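Long-range contacts in transcriptional regulator (Streptococcus dysgalactiae, PDB 5W4M), which serves as a quorum-sensing receptor for SHP peptide pheromones and probably binds DNA to regulate transcription: residues 3-8 and 64-69; 75-80 and 106-111; 140-145 and 177-182; 166-171 and 182-187. The protein carries 1 engineered substitution. All coordinates share one frame; numbering follows the deposited sequence.

Contact 1: residues 3-8 and 64-69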
loop_
_atom_site.group_PDB
_atom_site.type_symbol
_atom_site.label_atom_id
_atom_site.label_comp_id
_atom_site.label_asym_id
_atom_site.label_seq_id
_atom_site.Cartn_x
_atom_site.Cartn_y
_atom_site.Cartn_z
ATOM N N LYS B 3 17.318 16.204 -9.399
ATOM C CA LYS B 3 17.935 17.500 -9.143
ATOM C C LYS B 3 17.096 18.631 -9.742
ATOM O O LYS B 3 16.973 19.704 -9.149
ATOM C CB LYS B 3 19.361 17.531 -9.702
ATOM C CG LYS B 3 19.984 18.917 -9.785
ATOM C CD LYS B 3 20.123 19.561 -8.416
ATOM C CE LYS B 3 20.158 21.074 -8.536
ATOM N NZ LYS B 3 21.031 21.505 -9.662
ATOM N N GLU B 4 16.514 18.385 -10.916
ATOM C CA GLU B 4 15.638 19.364 -11.563
ATOM C C GLU B 4 14.186 19.075 -11.181
ATOM O O GLU B 4 13.355 18.665 -11.994
ATOM C CB GLU B 4 15.834 19.347 -13.074
ATOM C CG GLU B 4 17.218 18.925 -13.534
ATOM C CD GLU B 4 18.322 19.813 -12.993
ATOM O OE1 GLU B 4 18.054 20.998 -12.702
ATOM O OE2 GLU B 4 19.462 19.324 -12.863
ATOM N N LEU B 5 13.896 19.295 -9.895
ATOM C CA LEU B 5 12.550 19.051 -9.387
ATOM C C LEU B 5 11.517 19.917 -10.096
ATOM O O LEU B 5 10.385 19.473 -10.323
ATOM C CB LEU B 5 12.500 19.304 -7.880
ATOM C CG LEU B 5 13.439 18.504 -6.977
ATOM C CD1 LEU B 5 13.200 18.861 -5.521
ATOM C CD2 LEU B 5 13.246 17.020 -7.194
ATOM N N GLY B 6 11.889 21.147 -10.459
ATOM C CA GLY B 6 10.932 22.055 -11.064
ATOM C C GLY B 6 10.485 21.633 -12.447
ATOM O O GLY B 6 9.353 21.920 -12.849
ATOM N N LYS B 7 11.359 20.957 -13.198
ATOM C CA LYS B 7 10.975 20.480 -14.521
ATOM C C LYS B 7 9.877 19.431 -14.425
ATOM O O LYS B 7 8.949 19.413 -15.240
ATOM C CB LYS B 7 12.197 19.921 -15.252
ATOM C CG LYS B 7 13.383 20.877 -15.305
ATOM C CD LYS B 7 13.397 21.679 -16.598
ATOM C CE LYS B 7 14.692 22.463 -16.746
ATOM N NZ LYS B 7 14.794 23.139 -18.072
ATOM N N THR B 8 9.962 18.549 -13.425
ATOM C CA THR B 8 8.911 17.561 -13.216
ATOM C C THR B 8 7.627 18.219 -12.726
ATOM O O THR B 8 6.532 17.900 -13.211
ATOM C CB THR B 8 9.389 16.502 -12.223
ATOM O OG1 THR B 8 10.546 15.844 -12.752
ATOM C CG2 THR B 8 8.298 15.475 -11.955
ATOM N N SER B 64 8.459 9.738 -6.763
ATOM C CA SER B 64 8.533 8.575 -7.641
ATOM C C SER B 64 8.450 8.956 -9.117
ATOM O O SER B 64 8.913 8.187 -9.966
ATOM C CB SER B 64 7.424 7.580 -7.303
ATOM O OG SER B 64 6.192 7.978 -7.880
ATOM N N THR B 65 7.870 10.114 -9.442
ATOM C CA THR B 65 7.810 10.553 -10.833
ATOM C C THR B 65 9.130 11.171 -11.271
ATOM O O THR B 65 9.641 10.866 -12.353
ATOM C CB THR B 65 6.673 11.559 -11.029
ATOM O OG1 THR B 65 5.446 11.002 -10.551
ATOM C CG2 THR B 65 6.520 11.908 -12.500
ATOM N N HIS B 66 9.695 12.046 -10.441
ATOM C CA HIS B 66 10.928 12.730 -10.809
ATOM C C HIS B 66 12.137 11.812 -10.684
ATOM O O HIS B 66 12.956 11.722 -11.605
ATOM C CB HIS B 66 11.114 13.976 -9.941
ATOM C CG HIS B 66 12.466 14.603 -10.076
ATOM N ND1 HIS B 66 12.771 15.507 -11.070
ATOM C CD2 HIS B 66 13.598 14.447 -9.348
ATOM C CE1 HIS B 66 14.032 15.883 -10.947
ATOM N NE2 HIS B 66 14.555 15.257 -9.908
ATOM N N SER B 67 12.266 11.128 -9.553
ATOM C CA SER B 67 13.468 10.354 -9.278
ATOM C C SER B 67 13.483 9.074 -10.102
ATOM O O SER B 67 12.498 8.330 -10.135
ATOM C CB SER B 67 13.556 10.028 -7.787
ATOM O OG SER B 67 14.891 9.757 -7.399
ATOM N N LYS B 68 14.600 8.829 -10.779
ATOM C CA LYS B 68 14.857 7.547 -11.418
ATOM C C LYS B 68 15.686 6.624 -10.537
ATOM O O LYS B 68 16.024 5.515 -10.963
ATOM C CB LYS B 68 15.557 7.753 -12.765
ATOM C CG LYS B 68 14.596 7.980 -13.921
ATOM C CD LYS B 68 15.280 7.788 -15.261
ATOM C CE LYS B 68 14.396 6.999 -16.213
ATOM N NZ LYS B 68 13.022 7.567 -16.286
ATOM N N THR B 69 16.017 7.056 -9.324
ATOM C CA THR B 69 16.746 6.250 -8.361
ATOM C C THR B 69 15.870 5.989 -7.144
ATOM O O THR B 69 14.990 6.788 -6.807
ATOM C CB THR B 69 18.051 6.940 -7.932
ATOM O OG1 THR B 69 18.570 6.303 -6.758
ATOM C CG2 THR B 69 17.810 8.413 -7.645
#

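Contact 2: residues 75-80 and 106-111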
loop_
_atom_site.group_PDB
_atom_site.type_symbol
_atom_site.label_atom_id
_atom_site.label_comp_id
_atom_site.label_asym_id
_atom_site.label_seq_id
_atom_site.Cartn_x
_atom_site.Cartn_y
_atom_site.Cartn_z
ATOM N N THR B 75 16.925 0.284 -2.912
ATOM C CA THR B 75 17.829 -0.140 -3.978
ATOM C C THR B 75 18.471 -1.477 -3.634
ATOM O O THR B 75 18.551 -2.376 -4.479
ATOM C CB THR B 75 18.904 0.920 -4.222
ATOM O OG1 THR B 75 18.284 2.158 -4.593
ATOM C CG2 THR B 75 19.849 0.478 -5.329
ATOM N N LEU B 76 18.920 -1.626 -2.386
ATOM C CA LEU B 76 19.426 -2.911 -1.919
ATOM C C LEU B 76 18.345 -3.981 -1.987
ATOM O O LEU B 76 18.580 -5.084 -2.491
ATOM C CB LEU B 76 19.957 -2.770 -0.491
ATOM C CG LEU B 76 20.200 -4.087 0.247
ATOM C CD1 LEU B 76 21.357 -4.838 -0.390
ATOM C CD2 LEU B 76 20.465 -3.838 1.719
ATOM N N LEU B 77 17.146 -3.664 -1.487
ATOM C CA LEU B 77 16.056 -4.636 -1.470
ATOM C C LEU B 77 15.731 -5.137 -2.870
ATOM O O LEU B 77 15.523 -6.339 -3.074
ATOM C CB LEU B 77 14.813 -4.017 -0.829
ATOM C CG LEU B 77 14.484 -4.439 0.603
ATOM C CD1 LEU B 77 13.104 -3.925 1.011
ATOM C CD2 LEU B 77 14.565 -5.947 0.751
ATOM N N SER B 78 15.670 -4.230 -3.848
ATOM C CA SER B 78 15.376 -4.644 -5.214
ATOM C C SER B 78 16.438 -5.602 -5.736
ATOM O O SER B 78 16.119 -6.598 -6.394
ATOM C CB SER B 78 15.266 -3.420 -6.122
ATOM O OG SER B 78 14.435 -2.430 -5.538
ATOM N N ARG B 79 17.709 -5.324 -5.437
ATOM C CA ARG B 79 18.780 -6.191 -5.912
ATOM C C ARG B 79 18.730 -7.559 -5.240
ATOM O O ARG B 79 18.896 -8.586 -5.909
ATOM C CB ARG B 79 20.137 -5.523 -5.688
ATOM C CG ARG B 79 20.384 -4.325 -6.589
ATOM C CD ARG B 79 21.794 -3.789 -6.423
ATOM N NE ARG B 79 22.802 -4.762 -6.834
ATOM C CZ ARG B 79 24.112 -4.591 -6.680
ATOM N NH1 ARG B 79 24.576 -3.481 -6.119
ATOM N NH2 ARG B 79 24.959 -5.529 -7.085
ATOM N N VAL B 80 18.504 -7.600 -3.921
ATOM C CA VAL B 80 18.396 -8.888 -3.240
ATOM C C VAL B 80 17.247 -9.697 -3.821
ATOM O O VAL B 80 17.380 -10.898 -4.075
ATOM C CB VAL B 80 18.218 -8.706 -1.721
ATOM C CG1 VAL B 80 18.279 -10.059 -1.032
ATOM C CG2 VAL B 80 19.261 -7.784 -1.151
ATOM N N SER B 106 24.281 -5.926 5.708
ATOM C CA SER B 106 25.061 -7.138 5.462
ATOM C C SER B 106 24.458 -8.336 6.178
ATOM O O SER B 106 24.363 -9.427 5.605
ATOM C CB SER B 106 26.510 -6.946 5.909
ATOM O OG SER B 106 27.033 -5.718 5.443
ATOM N N THR B 107 24.061 -8.155 7.441
ATOM C CA THR B 107 23.445 -9.245 8.187
ATOM C C THR B 107 22.182 -9.736 7.490
ATOM O O THR B 107 21.940 -10.946 7.412
ATOM C CB THR B 107 23.139 -8.792 9.616
ATOM O OG1 THR B 107 24.363 -8.472 10.291
ATOM C CG2 THR B 107 22.411 -9.883 10.389
ATOM N N MET B 108 21.379 -8.812 6.955
ATOM C CA MET B 108 20.174 -9.209 6.232
ATOM C C MET B 108 20.518 -10.004 4.977
ATOM O O MET B 108 19.887 -11.029 4.690
ATOM C CB MET B 108 19.345 -7.974 5.875
ATOM C CG MET B 108 18.002 -8.297 5.242
ATOM S SD MET B 108 17.149 -6.846 4.590
ATOM C CE MET B 108 18.123 -6.488 3.130
ATOM N N ILE B 109 21.518 -9.549 4.218
ATOM C CA ILE B 109 21.922 -10.272 3.015
ATOM C C ILE B 109 22.396 -11.676 3.370
ATOM O O ILE B 109 22.028 -12.654 2.706
ATOM C CB ILE B 109 23.000 -9.482 2.253
ATOM C CG1 ILE B 109 22.443 -8.127 1.813
ATOM C CG2 ILE B 109 23.497 -10.282 1.053
ATOM C CD1 ILE B 109 23.500 -7.162 1.326
ATOM N N LYS B 110 23.203 -11.803 4.429
ATOM C CA LYS B 110 23.684 -13.120 4.838
ATOM C C LYS B 110 22.530 -14.039 5.216
ATOM O O LYS B 110 22.531 -15.227 4.868
ATOM C CB LYS B 110 24.660 -12.990 6.009
ATOM C CG LYS B 110 25.965 -12.293 5.673
ATOM C CD LYS B 110 27.055 -12.698 6.652
ATOM C CE LYS B 110 28.321 -11.888 6.446
ATOM N NZ LYS B 110 28.316 -10.638 7.253
ATOM N N ALA B 111 21.537 -13.512 5.939
ATOM C CA ALA B 111 20.389 -14.328 6.323
ATOM C C ALA B 111 19.620 -14.804 5.099
ATOM O O ALA B 111 19.245 -15.979 5.008
ATOM C CB ALA B 111 19.473 -13.539 7.258
#

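Contact 3: residues 140-145 and 177-182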
loop_
_atom_site.group_PDB
_atom_site.type_symbol
_atom_site.label_atom_id
_atom_site.label_comp_id
_atom_site.label_asym_id
_atom_site.label_seq_id
_atom_site.Cartn_x
_atom_site.Cartn_y
_atom_site.Cartn_z
ATOM N N TRP B 140 8.643 1.725 14.893
ATOM C CA TRP B 140 9.065 0.875 13.787
ATOM C C TRP B 140 8.521 1.396 12.463
ATOM O O TRP B 140 7.347 1.758 12.354
ATOM C CB TRP B 140 8.584 -0.559 13.995
ATOM C CG TRP B 140 9.322 -1.315 15.047
ATOM C CD1 TRP B 140 9.541 -0.927 16.334
ATOM C CD2 TRP B 140 9.915 -2.613 14.912
ATOM N NE1 TRP B 140 10.243 -1.896 17.008
ATOM C CE2 TRP B 140 10.485 -2.942 16.158
ATOM C CE3 TRP B 140 10.027 -3.524 13.855
ATOM C CZ2 TRP B 140 11.155 -4.145 16.380
ATOM C CZ3 TRP B 140 10.687 -4.720 14.077
ATOM C CH2 TRP B 140 11.245 -5.019 15.330
ATOM N N GLY B 141 9.385 1.428 11.454
ATOM C CA GLY B 141 8.983 1.792 10.111
ATOM C C GLY B 141 9.301 0.696 9.113
ATOM O O GLY B 141 9.670 -0.417 9.504
ATOM N N TYR B 142 9.170 1.007 7.820
ATOM C CA TYR B 142 9.398 0.008 6.780
ATOM C C TYR B 142 10.780 -0.623 6.909
ATOM O O TYR B 142 10.939 -1.833 6.711
ATOM C CB TYR B 142 9.205 0.652 5.403
ATOM C CG TYR B 142 9.346 -0.284 4.218
ATOM C CD1 TYR B 142 8.237 -0.906 3.654
ATOM C CD2 TYR B 142 10.584 -0.521 3.642
ATOM C CE1 TYR B 142 8.369 -1.754 2.562
ATOM C CE2 TYR B 142 10.726 -1.353 2.549
ATOM C CZ TYR B 142 9.621 -1.969 2.013
ATOM O OH TYR B 142 9.785 -2.798 0.928
ATOM N N TYR B 143 11.786 0.179 7.261
ATOM C CA TYR B 143 13.144 -0.334 7.425
ATOM C C TYR B 143 13.207 -1.409 8.507
ATOM O O TYR B 143 13.717 -2.512 8.274
ATOM C CB TYR B 143 14.082 0.828 7.758
ATOM C CG TYR B 143 15.545 0.475 7.900
ATOM C CD1 TYR B 143 16.291 0.051 6.805
ATOM C CD2 TYR B 143 16.192 0.604 9.121
ATOM C CE1 TYR B 143 17.639 -0.254 6.931
ATOM C CE2 TYR B 143 17.533 0.303 9.257
ATOM C CZ TYR B 143 18.253 -0.127 8.160
ATOM O OH TYR B 143 19.590 -0.426 8.302
ATOM N N GLU B 144 12.691 -1.102 9.701
ATOM C CA GLU B 144 12.774 -2.053 10.807
ATOM C C GLU B 144 11.936 -3.301 10.544
ATOM O O GLU B 144 12.334 -4.405 10.935
ATOM C CB GLU B 144 12.330 -1.394 12.118
ATOM C CG GLU B 144 13.248 -0.299 12.704
ATOM C CD GLU B 144 13.291 0.973 11.872
ATOM O OE1 GLU B 144 14.364 1.609 11.790
ATOM O OE2 GLU B 144 12.251 1.327 11.283
ATOM N N ILE B 145 10.784 -3.152 9.884
ATOM C CA ILE B 145 9.916 -4.300 9.625
ATOM C C ILE B 145 10.585 -5.274 8.660
ATOM O O ILE B 145 10.586 -6.490 8.884
ATOM C CB ILE B 145 8.550 -3.830 9.093
ATOM C CG1 ILE B 145 7.837 -2.976 10.145
ATOM C CG2 ILE B 145 7.689 -5.026 8.694
ATOM C CD1 ILE B 145 6.689 -2.161 9.597
ATOM N N ASN B 177 -1.704 4.761 3.437
ATOM C CA ASN B 177 -0.731 3.809 2.902
ATOM C C ASN B 177 -0.663 2.618 3.852
ATOM O O ASN B 177 -0.022 2.692 4.905
ATOM C CB ASN B 177 0.635 4.469 2.723
ATOM C CG ASN B 177 1.652 3.550 2.067
ATOM O OD1 ASN B 177 1.352 2.401 1.736
ATOM N ND2 ASN B 177 2.865 4.060 1.866
ATOM N N LYS B 178 -1.310 1.518 3.471
ATOM C CA LYS B 178 -1.409 0.331 4.309
ATOM C C LYS B 178 -0.218 -0.607 4.163
ATOM O O LYS B 178 -0.258 -1.719 4.698
ATOM C CB LYS B 178 -2.698 -0.432 3.991
ATOM C CG LYS B 178 -3.952 0.419 4.054
ATOM C CD LYS B 178 -4.319 0.741 5.488
ATOM C CE LYS B 178 -5.656 1.449 5.559
ATOM N NZ LYS B 178 -6.136 1.509 6.960
ATOM N N THR B 179 0.838 -0.180 3.466
ATOM C CA THR B 179 1.964 -1.067 3.188
ATOM C C THR B 179 2.580 -1.611 4.472
ATOM O O THR B 179 2.790 -2.821 4.606
ATOM C CB THR B 179 3.019 -0.330 2.359
ATOM O OG1 THR B 179 2.444 0.089 1.115
ATOM C CG2 THR B 179 4.212 -1.236 2.078
ATOM N N ASN B 180 2.873 -0.733 5.434
ATOM C CA ASN B 180 3.525 -1.189 6.661
ATOM C C ASN B 180 2.585 -2.041 7.511
ATOM O O ASN B 180 3.007 -3.047 8.094
ATOM C CB ASN B 180 4.050 0.005 7.461
ATOM C CG ASN B 180 5.271 0.658 6.818
ATOM O OD1 ASN B 180 5.831 0.148 5.847
ATOM N ND2 ASN B 180 5.694 1.791 7.373
ATOM N N LYS B 181 1.310 -1.657 7.598
ATOM C CA LYS B 181 0.356 -2.443 8.379
ATOM C C LYS B 181 0.206 -3.852 7.812
ATOM O O LYS B 181 0.064 -4.823 8.567
ATOM C CB LYS B 181 -0.992 -1.725 8.421
ATOM C CG LYS B 181 -2.026 -2.361 9.335
ATOM C CD LYS B 181 -3.334 -1.576 9.300
ATOM C CE LYS B 181 -4.365 -2.172 10.242
ATOM N NZ LYS B 181 -5.639 -1.403 10.226
ATOM N N THR B 182 0.250 -3.986 6.485
ATOM C CA THR B 182 0.120 -5.299 5.863
ATOM C C THR B 182 1.319 -6.188 6.183
ATOM O O THR B 182 1.153 -7.370 6.505
ATOM C CB THR B 182 -0.058 -5.136 4.350
ATOM O OG1 THR B 182 -1.294 -4.459 4.084
ATOM C CG2 THR B 182 -0.064 -6.493 3.646
#

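Contact 4: residues 166-171 and 182-187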
loop_
_atom_site.group_PDB
_atom_site.type_symbol
_atom_site.label_atom_id
_atom_site.label_comp_id
_atom_site.label_asym_id
_atom_site.label_seq_id
_atom_site.Cartn_x
_atom_site.Cartn_y
_atom_site.Cartn_z
ATOM N N GLU B 166 7.150 -5.700 20.194
ATOM C CA GLU B 166 7.569 -4.311 20.042
ATOM C C GLU B 166 7.116 -3.743 18.702
ATOM O O GLU B 166 6.515 -2.663 18.646
ATOM C CB GLU B 166 9.086 -4.200 20.192
ATOM C CG GLU B 166 9.579 -4.367 21.619
ATOM C CD GLU B 166 9.533 -3.073 22.408
ATOM O OE1 GLU B 166 9.982 -2.033 21.877
ATOM O OE2 GLU B 166 9.045 -3.095 23.559
ATOM N N MET B 167 7.404 -4.457 17.608
ATOM C CA MET B 167 6.989 -4.004 16.283
ATOM C C MET B 167 5.491 -3.757 16.236
ATOM O O MET B 167 5.022 -2.702 15.794
ATOM C CB MET B 167 7.370 -5.043 15.227
ATOM C CG MET B 167 6.612 -4.862 13.915
ATOM S SD MET B 167 6.837 -6.206 12.737
ATOM C CE MET B 167 5.971 -7.536 13.565
ATOM N N VAL B 168 4.725 -4.733 16.706
ATOM C CA VAL B 168 3.277 -4.678 16.623
ATOM C C VAL B 168 2.710 -3.568 17.511
ATOM O O VAL B 168 1.691 -2.950 17.173
ATOM C CB VAL B 168 2.764 -6.089 16.959
ATOM C CG1 VAL B 168 1.334 -6.107 17.249
ATOM C CG2 VAL B 168 3.067 -7.032 15.794
ATOM N N THR B 169 3.385 -3.254 18.621
ATOM C CA THR B 169 2.929 -2.190 19.516
ATOM C C THR B 169 3.316 -0.798 19.022
ATOM O O THR B 169 2.557 0.160 19.219
ATOM C CB THR B 169 3.493 -2.416 20.927
ATOM O OG1 THR B 169 2.852 -3.546 21.526
ATOM C CG2 THR B 169 3.286 -1.201 21.817
ATOM N N SER B 170 4.472 -0.656 18.373
ATOM C CA SER B 170 5.025 0.659 18.058
ATOM C C SER B 170 5.440 0.734 16.588
ATOM O O SER B 170 6.615 0.894 16.263
ATOM C CB SER B 170 6.211 0.969 18.966
ATOM O OG SER B 170 7.062 -0.160 19.088
ATOM N N PHE B 171 4.467 0.634 15.685
ATOM C CA PHE B 171 4.721 0.841 14.266
ATOM C C PHE B 171 3.891 2.016 13.765
ATOM O O PHE B 171 2.763 2.236 14.219
ATOM C CB PHE B 171 4.440 -0.430 13.438
ATOM C CG PHE B 171 2.982 -0.708 13.192
ATOM C CD1 PHE B 171 2.363 -0.270 12.028
ATOM C CD2 PHE B 171 2.240 -1.446 14.101
ATOM C CE1 PHE B 171 1.027 -0.537 11.792
ATOM C CE2 PHE B 171 0.903 -1.720 13.869
ATOM C CZ PHE B 171 0.294 -1.262 12.714
ATOM N N THR B 182 0.250 -3.986 6.485
ATOM C CA THR B 182 0.120 -5.299 5.863
ATOM C C THR B 182 1.319 -6.188 6.183
ATOM O O THR B 182 1.153 -7.370 6.505
ATOM C CB THR B 182 -0.058 -5.136 4.350
ATOM O OG1 THR B 182 -1.294 -4.459 4.084
ATOM C CG2 THR B 182 -0.064 -6.493 3.646
ATOM N N LEU B 183 2.533 -5.634 6.117
ATOM C CA LEU B 183 3.722 -6.415 6.441
ATOM C C LEU B 183 3.747 -6.809 7.912
ATOM O O LEU B 183 4.135 -7.933 8.251
ATOM C CB LEU B 183 4.983 -5.632 6.082
ATOM C CG LEU B 183 5.147 -5.225 4.619
ATOM C CD1 LEU B 183 5.857 -3.883 4.520
ATOM C CD2 LEU B 183 5.898 -6.304 3.848
ATOM N N VAL B 184 3.360 -5.893 8.804
ATOM C CA VAL B 184 3.267 -6.241 10.219
ATOM C C VAL B 184 2.332 -7.426 10.408
ATOM O O VAL B 184 2.628 -8.355 11.170
ATOM C CB VAL B 184 2.815 -5.020 11.043
ATOM C CG1 VAL B 184 2.411 -5.440 12.455
ATOM C CG2 VAL B 184 3.913 -3.975 11.087
ATOM N N THR B 185 1.200 -7.422 9.699
ATOM C CA THR B 185 0.257 -8.534 9.781
ATOM C C THR B 185 0.910 -9.838 9.344
ATOM O O THR B 185 0.769 -10.869 10.012
ATOM C CB THR B 185 -0.972 -8.244 8.921
ATOM O OG1 THR B 185 -1.483 -6.946 9.249
ATOM C CG2 THR B 185 -2.050 -9.288 9.170
ATOM N N GLN B 186 1.635 -9.808 8.224
ATOM C CA GLN B 186 2.299 -11.014 7.738
ATOM C C GLN B 186 3.338 -11.515 8.732
ATOM O O GLN B 186 3.446 -12.724 8.972
ATOM C CB GLN B 186 2.938 -10.747 6.378
ATOM C CG GLN B 186 1.933 -10.348 5.307
ATOM C CD GLN B 186 2.593 -9.902 4.017
ATOM O OE1 GLN B 186 3.820 -9.858 3.917
ATOM N NE2 GLN B 186 1.779 -9.570 3.018
ATOM N N LEU B 187 4.105 -10.602 9.334
ATOM C CA LEU B 187 5.104 -11.019 10.313
ATOM C C LEU B 187 4.455 -11.547 11.588
ATOM O O LEU B 187 4.985 -12.471 12.214
ATOM C CB LEU B 187 6.049 -9.860 10.631
ATOM C CG LEU B 187 7.334 -9.767 9.798
ATOM C CD1 LEU B 187 7.031 -9.666 8.308
ATOM C CD2 LEU B 187 8.180 -8.587 10.249
#

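Contact 1: residues 3-8 and 64-69
His-66 meets Thr-8 because its CG stands anti to the backbone N (chi1 170°), which carries the imidazole out from the helix end, while Thr-8 keeps its hydroxyl beside its own N (chi1 -61°), facing the ring. The ring is then gripped at both nitrogens. Thr-8 OG1 lies in the ring plane and is hydrogen-bonded to His-66 ND1 at 2.8 Å. At the other nitrogen, His-66 NE2 accepts the backbone N of Lys-3 at 3.0 Å, again from within the plane. Two in-plane bonds fix the rotation of the ring and leave its faces to other partners: Leu-5 CD2 sits over one of them, 3.6 Å from the centroid of the His-66 ring and 23° off the normal, a CH-pi contact. The carbonyl O of Glu-4 approaches His-66 CE1 obliquely at 3.0 Å. Histidine suits this place by offering two polar edge atoms and a flat surface together. Beyond the ring, the methyls Thr-8 CG2 and Thr-65 CG2 pack at 4.0 Å, and Thr-65 OG1 turns to Glu-61 and to Gln-139 of the second subunit. Leu-5 also touches Ser-45 of that subunit, an engineered residue at the interchain disulfide site. The arrangement joins helix 5-15 to helix 59-66, closing the bundle of an XRE-type helix-turn-helix domain.

Contact 2: residues 75-80 and 106-111
Segments 75-80 and 106-111 are turns of two helices that run nearly parallel, their axes 14° apart and 11.7 Å distant at closest approach, with Val-80 and Ile-109 the nearest pair by CA. Such a spacing is bridged by long or branched apolar side chains, and Leu-76 makes the largest contribution from helix 72-85. Its CG is anti to the backbone N (chi1 166°), which sends both methyls across the gap, each to a different partner. Leu-76 CD1 rests 3.6 Å from Ile-109 CD1, the two chains passing at a slant, whereas Leu-76 CD2 meets Met-108 CE tip to tip at 3.8 Å. Met-108 is extended through its first two torsions and bends only at the sulfur (chi3 73°); the bend lays its methyl between two leucines, since Leu-77 CD2 also comes within 4.3 Å of Met-108 CE. A long, flexible methionine can bring its terminal methyl to both leucines. Val-80, one turn after Leu-76, adds a more distant contact, its CG2 lying 4.4 Å from Ile-109 CG1. The meeting surface is wholly apolar and buried, as suits a helix interface in the protein interior. Helix 89-98, which connects the two in sequence, packs against them as well: Leu-95 touches Leu-76 and Val-80, and Leu-96 touches Ile-109. On another flank helix 142-150 follows, with Ile-146 against Leu-77 and Leu-147 against Met-108, so helices 89-98 and 142-150 both pack on the pair, within an all-helical array.

Contact 3: residues 140-145 and 177-182
Asn-180 lies across the start of helix 142-150, where the first turns of two helices of the TPR-like Rgg C-terminal domain come together. The close part of the contact is the amide oxygen: Asn-180 OD1 reaches the edge of the Tyr-142 ring, in its plane, 3.4 Å from Tyr-142 CD1, with ring and amide planes 31° apart. The carbonyl thus faces the slightly positive rim of the ring. Glu-61 of the second subunit takes both Asn-180 ND2 and the backbone N of Tyr-142, so the short amide of asparagine can serve ring and carboxylate together. The remaining contacts are looser: Ile-145 CD1 is 4.0 Å from Asn-180 CB, and on the outer side the partly exposed Thr-179 brings CG2 to 4.2 Å from Tyr-142 CE1, at the ring edge. A thiocyanate ion, probably from the crystallisation liquor, lies about 4 Å from the Tyr-142 side chain. The chain entering helix 179-197 makes an Asx turn, in which Asn-177 OD1 accepts Thr-179 N from above the carbonyl plane at 3.1 Å. The same Asn-177 OD1 receives the Thr-179 OG1 hydroxyl on an in-plane lone pair, at 2.6 Å.

Contact 4: residues 166-171 and 182-187
Val-184 lays its CG2 methyl over one face of the Phe-171 ring, 4.2 Å from the centroid and 18° off the normal, in a CH-pi contact displaced toward the ring atom CG. Phe-171 can offer that face because its CG sits between the backbone N and the carbonyl carbon (chi1 77°), the crowded position, which sets the ring with its edge toward Val-168 O and a face toward Val-184. The other methyl of the valine is used too: Val-184 CG1 meets Val-168 CG2 at 3.8 Å. A beta-branched residue suits the spot, since one methyl serves Val-168 and the other is shared by Phe-171 and Met-167. Met-167 slides past Val-184 in the opposite direction, with Met-167 CG 4.0 Å from Val-184 CG2, and then runs on to the next turn. There Met-167 SD touches Leu-187 CD2 at 3.7 Å, and Met-167 CE lies 3.7 Å from Leu-187 CB, the two side chains crossing at about a right angle. Where helix 157-169 stops, Ser-170 OG donates to Glu-166 O at 2.6 Å, and this carbonyl also receives the backbone N of Ser-170. Leu-214 of helix 201-215 packs on Phe-171, while Trp-140 lies against Met-167. Consecutive helices packed through apolar side chains, as here, are in keeping with the TPR-like repeat fold of the Rgg C-terminal domain.

From the N terminus, contact 1 closes first, returning the chain to its beginning after 55 residues and completing the helix-turn-helix region. The chain then passes into helix 72-85, and contact 2 closes the next loop, around helix 89-98. Contact 3 joins helix 142-150 to helix 179-197. Contact 4 opens at 166-171, inside the loop of contact 3, and ties helix 157-169 to the same helix 179-197 at 182-187, where contact 3 has just ended, so the two cross, sharing Thr-182. A probable hydrogen bond, Trp-140 N to Ser-170 O (2.6 Å), also links them. Contact 2 reaches contact 3 through Leu-77 CD1, 3.5 Å from Tyr-142 OH. Contacts 1 and 3 both touch the second subunit.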